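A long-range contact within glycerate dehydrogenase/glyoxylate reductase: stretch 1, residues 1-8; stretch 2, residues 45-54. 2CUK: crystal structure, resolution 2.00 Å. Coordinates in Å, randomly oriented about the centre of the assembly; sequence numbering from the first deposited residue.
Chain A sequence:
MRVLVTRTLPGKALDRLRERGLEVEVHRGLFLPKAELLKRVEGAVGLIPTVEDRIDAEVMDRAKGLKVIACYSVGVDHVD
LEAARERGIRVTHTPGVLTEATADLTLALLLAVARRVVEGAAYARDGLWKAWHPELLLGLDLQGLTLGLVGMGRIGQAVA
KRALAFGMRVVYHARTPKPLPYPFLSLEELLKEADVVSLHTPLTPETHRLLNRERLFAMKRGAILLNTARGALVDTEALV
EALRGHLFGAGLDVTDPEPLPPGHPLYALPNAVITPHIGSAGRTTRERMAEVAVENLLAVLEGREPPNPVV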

# COMPACT_ATOMS: atom_id res chain seq x y z
N MET A 1 -37.44 7.99 -25.65
CA MET A 1 -36.64 6.85 -25.14
C MET A 1 -36.02 7.18 -23.78
O MET A 1 -35.32 8.18 -23.64
CB MET A 1 -35.54 6.49 -26.13
CG MET A 1 -36.05 6.00 -27.48
SD MET A 1 -34.71 5.68 -28.65
CE MET A 1 -34.49 3.91 -28.46
N ARG A 2 -36.28 6.33 -22.80
CA ARG A 2 -35.75 6.54 -21.46
C ARG A 2 -34.74 5.46 -21.08
O ARG A 2 -34.90 4.29 -21.44
CB ARG A 2 -36.90 6.55 -20.45
CG ARG A 2 -36.48 6.81 -19.01
CD ARG A 2 -37.69 7.05 -18.11
NE ARG A 2 -38.55 5.87 -18.02
CZ ARG A 2 -38.21 4.74 -17.42
NH1 ARG A 2 -37.02 4.62 -16.84
NH2 ARG A 2 -39.06 3.72 -17.38
N VAL A 3 -33.70 5.87 -20.37
CA VAL A 3 -32.66 4.95 -19.92
C VAL A 3 -32.61 4.96 -18.40
O VAL A 3 -32.64 6.02 -17.77
CB VAL A 3 -31.27 5.37 -20.46
CG1 VAL A 3 -30.18 4.46 -19.88
CG2 VAL A 3 -31.26 5.29 -21.98
N LEU A 4 -32.55 3.77 -17.81
CA LEU A 4 -32.50 3.64 -16.36
C LEU A 4 -31.11 3.21 -15.88
O LEU A 4 -30.58 2.19 -16.31
CB LEU A 4 -33.54 2.63 -15.87
CG LEU A 4 -33.55 2.35 -14.37
CD1 LEU A 4 -33.80 3.63 -13.59
CD2 LEU A 4 -34.61 1.32 -14.05
N VAL A 5 -30.54 4.01 -14.99
CA VAL A 5 -29.23 3.73 -14.41
C VAL A 5 -29.52 3.48 -12.93
O VAL A 5 -29.97 4.37 -12.22
CB VAL A 5 -28.28 4.94 -14.56
CG1 VAL A 5 -26.87 4.55 -14.14
CG2 VAL A 5 -28.30 5.44 -16.00
N THR A 6 -29.28 2.25 -12.49
CA THR A 6 -29.57 1.83 -11.13
C THR A 6 -28.81 2.52 -9.99
O THR A 6 -29.20 2.39 -8.83
CB THR A 6 -29.40 0.32 -10.97
OG1 THR A 6 -28.04 -0.04 -11.22
CG2 THR A 6 -30.31 -0.42 -11.97
N ARG A 7 -27.74 3.23 -10.32
CA ARG A 7 -26.96 3.93 -9.30
C ARG A 7 -26.32 5.19 -9.89
O ARG A 7 -26.13 5.29 -11.10
CB ARG A 7 -25.84 3.03 -8.77
CG ARG A 7 -26.30 1.78 -8.06
CD ARG A 7 -27.01 2.07 -6.74
NE ARG A 7 -27.27 0.84 -6.01
CZ ARG A 7 -28.05 -0.15 -6.45
NH1 ARG A 7 -28.65 -0.04 -7.63
NH2 ARG A 7 -28.20 -1.25 -5.73
N THR A 8 -26.00 6.15 -9.02
CA THR A 8 -25.36 7.38 -9.48
C THR A 8 -23.93 7.02 -9.88
O THR A 8 -23.28 6.20 -9.22
CB THR A 8 -25.33 8.44 -8.38
OG1 THR A 8 -24.81 7.88 -7.17
CG2 THR A 8 -26.74 8.96 -8.11
N VAL A 45 -35.92 1.80 -22.58
CA VAL A 45 -35.33 1.17 -23.75
C VAL A 45 -33.89 0.73 -23.45
O VAL A 45 -33.36 -0.16 -24.11
CB VAL A 45 -35.32 2.13 -24.96
CG1 VAL A 45 -34.40 3.31 -24.70
CG2 VAL A 45 -34.90 1.38 -26.21
N GLY A 46 -33.27 1.36 -22.46
CA GLY A 46 -31.91 1.03 -22.09
C GLY A 46 -31.73 0.90 -20.58
O GLY A 46 -32.42 1.58 -19.82
N LEU A 47 -30.82 0.04 -20.16
CA LEU A 47 -30.58 -0.17 -18.73
C LEU A 47 -29.10 -0.34 -18.41
O LEU A 47 -28.39 -1.08 -19.09
CB LEU A 47 -31.33 -1.41 -18.24
CG LEU A 47 -31.11 -1.81 -16.78
CD1 LEU A 47 -31.77 -0.80 -15.86
CD2 LEU A 47 -31.66 -3.21 -16.53
N ILE A 48 -28.64 0.37 -17.37
CA ILE A 48 -27.25 0.27 -16.92
C ILE A 48 -27.29 -0.12 -15.45
O ILE A 48 -27.43 0.74 -14.57
CB ILE A 48 -26.50 1.61 -17.05
CG1 ILE A 48 -26.49 2.07 -18.51
CG2 ILE A 48 -25.07 1.45 -16.54
CD1 ILE A 48 -25.96 3.47 -18.71
N PRO A 49 -27.19 -1.42 -15.15
CA PRO A 49 -27.22 -1.93 -13.78
C PRO A 49 -25.83 -2.10 -13.18
O PRO A 49 -24.83 -1.87 -13.86
CB PRO A 49 -27.93 -3.26 -13.94
CG PRO A 49 -27.29 -3.77 -15.21
CD PRO A 49 -27.23 -2.54 -16.11
N THR A 50 -25.81 -2.52 -11.92
CA THR A 50 -24.57 -2.78 -11.19
C THR A 50 -24.64 -4.22 -10.68
O THR A 50 -25.66 -4.89 -10.84
CB THR A 50 -24.39 -1.84 -9.97
OG1 THR A 50 -25.45 -2.08 -9.02
CG2 THR A 50 -24.41 -0.38 -10.40
N VAL A 51 -23.56 -4.69 -10.07
CA VAL A 51 -23.51 -6.05 -9.54
C VAL A 51 -24.53 -6.27 -8.42
O VAL A 51 -24.84 -7.41 -8.07
CB VAL A 51 -22.10 -6.40 -8.99
CG1 VAL A 51 -21.09 -6.43 -10.13
CG2 VAL A 51 -21.69 -5.37 -7.93
N GLU A 52 -25.06 -5.18 -7.86
CA GLU A 52 -26.04 -5.25 -6.77
C GLU A 52 -27.48 -5.38 -7.27
O GLU A 52 -28.40 -5.49 -6.46
CB GLU A 52 -25.93 -4.01 -5.88
CG GLU A 52 -24.59 -3.82 -5.19
CD GLU A 52 -24.41 -4.72 -3.99
OE1 GLU A 52 -24.65 -5.94 -4.11
OE2 GLU A 52 -24.01 -4.22 -2.92
N ASP A 53 -27.67 -5.36 -8.59
CA ASP A 53 -29.01 -5.46 -9.17
C ASP A 53 -29.21 -6.80 -9.87
O ASP A 53 -28.46 -7.14 -10.79
CB ASP A 53 -29.24 -4.34 -10.18
CG ASP A 53 -28.94 -2.96 -9.62
OD1 ASP A 53 -29.64 -2.53 -8.68
OD2 ASP A 53 -27.99 -2.31 -10.12
N ARG A 54 -30.21 -7.55 -9.44
CA ARG A 54 -30.54 -8.83 -10.03
C ARG A 54 -31.37 -8.62 -11.28
O ARG A 54 -32.55 -8.31 -11.22
CB ARG A 54 -31.33 -9.64 -9.00
CG ARG A 54 -31.46 -11.11 -9.39
CD ARG A 54 -30.18 -11.64 -10.05
NE ARG A 54 -29.72 -12.86 -9.38
CZ ARG A 54 -28.56 -12.80 -8.71
NH1 ARG A 54 -27.88 -11.66 -8.66
NH2 ARG A 54 -28.09 -13.88 -8.09

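What joins the two backbones? Strand 2-5 and the strand ending at I48 run side by side in the same direction, their axes only 15° from parallel and 4.7 Å apart at closest approach. Four backbone hydrogen bonds form a ladder along the strands and the residues at their ends. V45 N donates to R2 O (2.9 Å), L4 N to G46 O (3.0 Å), I48 N to L4 O (2.9 Å) and T6 N to I48 O (3.2 Å). L4 thus uses both its N and its O, reaching residues on either side of its bridge partner L47, as a parallel sheet requires. Between these rungs, CA-H...O contacts bring V3 CA to 3.4 Å from G46 O, L47 CA to 3.4 Å from L4 O and V5 CA to 3.5 Å from I48 O.

How do the apolar side chains fill the two faces of the sheet? V3, V5 and I48 lie on one face, where I48 CD1 comes within 4.1 Å of V5 CG2 and 4.5 Å of V3 CG1; the extended end of I48, with chi2 at t, reaches both valines. G46 is opposite V3 on this face and has no side chain. A CB there would sit tightly, 3.3 Å from V3 CG2, so glycine suits the place. The other face carries L4 and L47. Although L47 starts out toward that face, its end comes nearer the first stretch, placing CD1 3.9 Å from L4 CB. All of these residues are buried, which suits their lack of polar side-chain atoms. Near the start of the pairing, M1 CE touches V45 CG2 at 3.4 Å, a more open contact in which the long methionine side chain reaches a valine that points toward it.

What fastens the stretches beyond the strands? Here D53 takes over, using both carboxylate oxygens. T6 OG1 donates a short hydrogen bond of 2.5 Å to D53 OD2, while R7 NH1 donates to D53 OD1 at 2.9 Å, a hydrogen bond reinforced by the opposite charges of a salt bridge. T6 and R7 both point toward the second stretch, so adjacent residues share one acidic partner. Threonine brings a hydroxyl on a short stem, and arginine brings a charged group that can balance the buried aspartate.

What keeps the aspartate and arginine in position? Residues T50 to D53 form a type I beta turn, closed by the hydrogen bond from D53 N to T50 O (3.1 Å). The turn brings the carboxylate back to its own beginning: T50 N and T50 OG1 each donate to D53 OD2 at 2.8 Å, so this oxygen receives three hydrogen bonds in all, counting that from T6. On the other side of the salt bridge, R7 NH1 also donates to T6 O (2.8 Å), tying the guanidinium to the backbone of the preceding residue. D53 OD1 lies at the guanidinium edge, near its plane, whereas T50 OG1 lies over one face. Together the two stretches bury 650 Å² of surface.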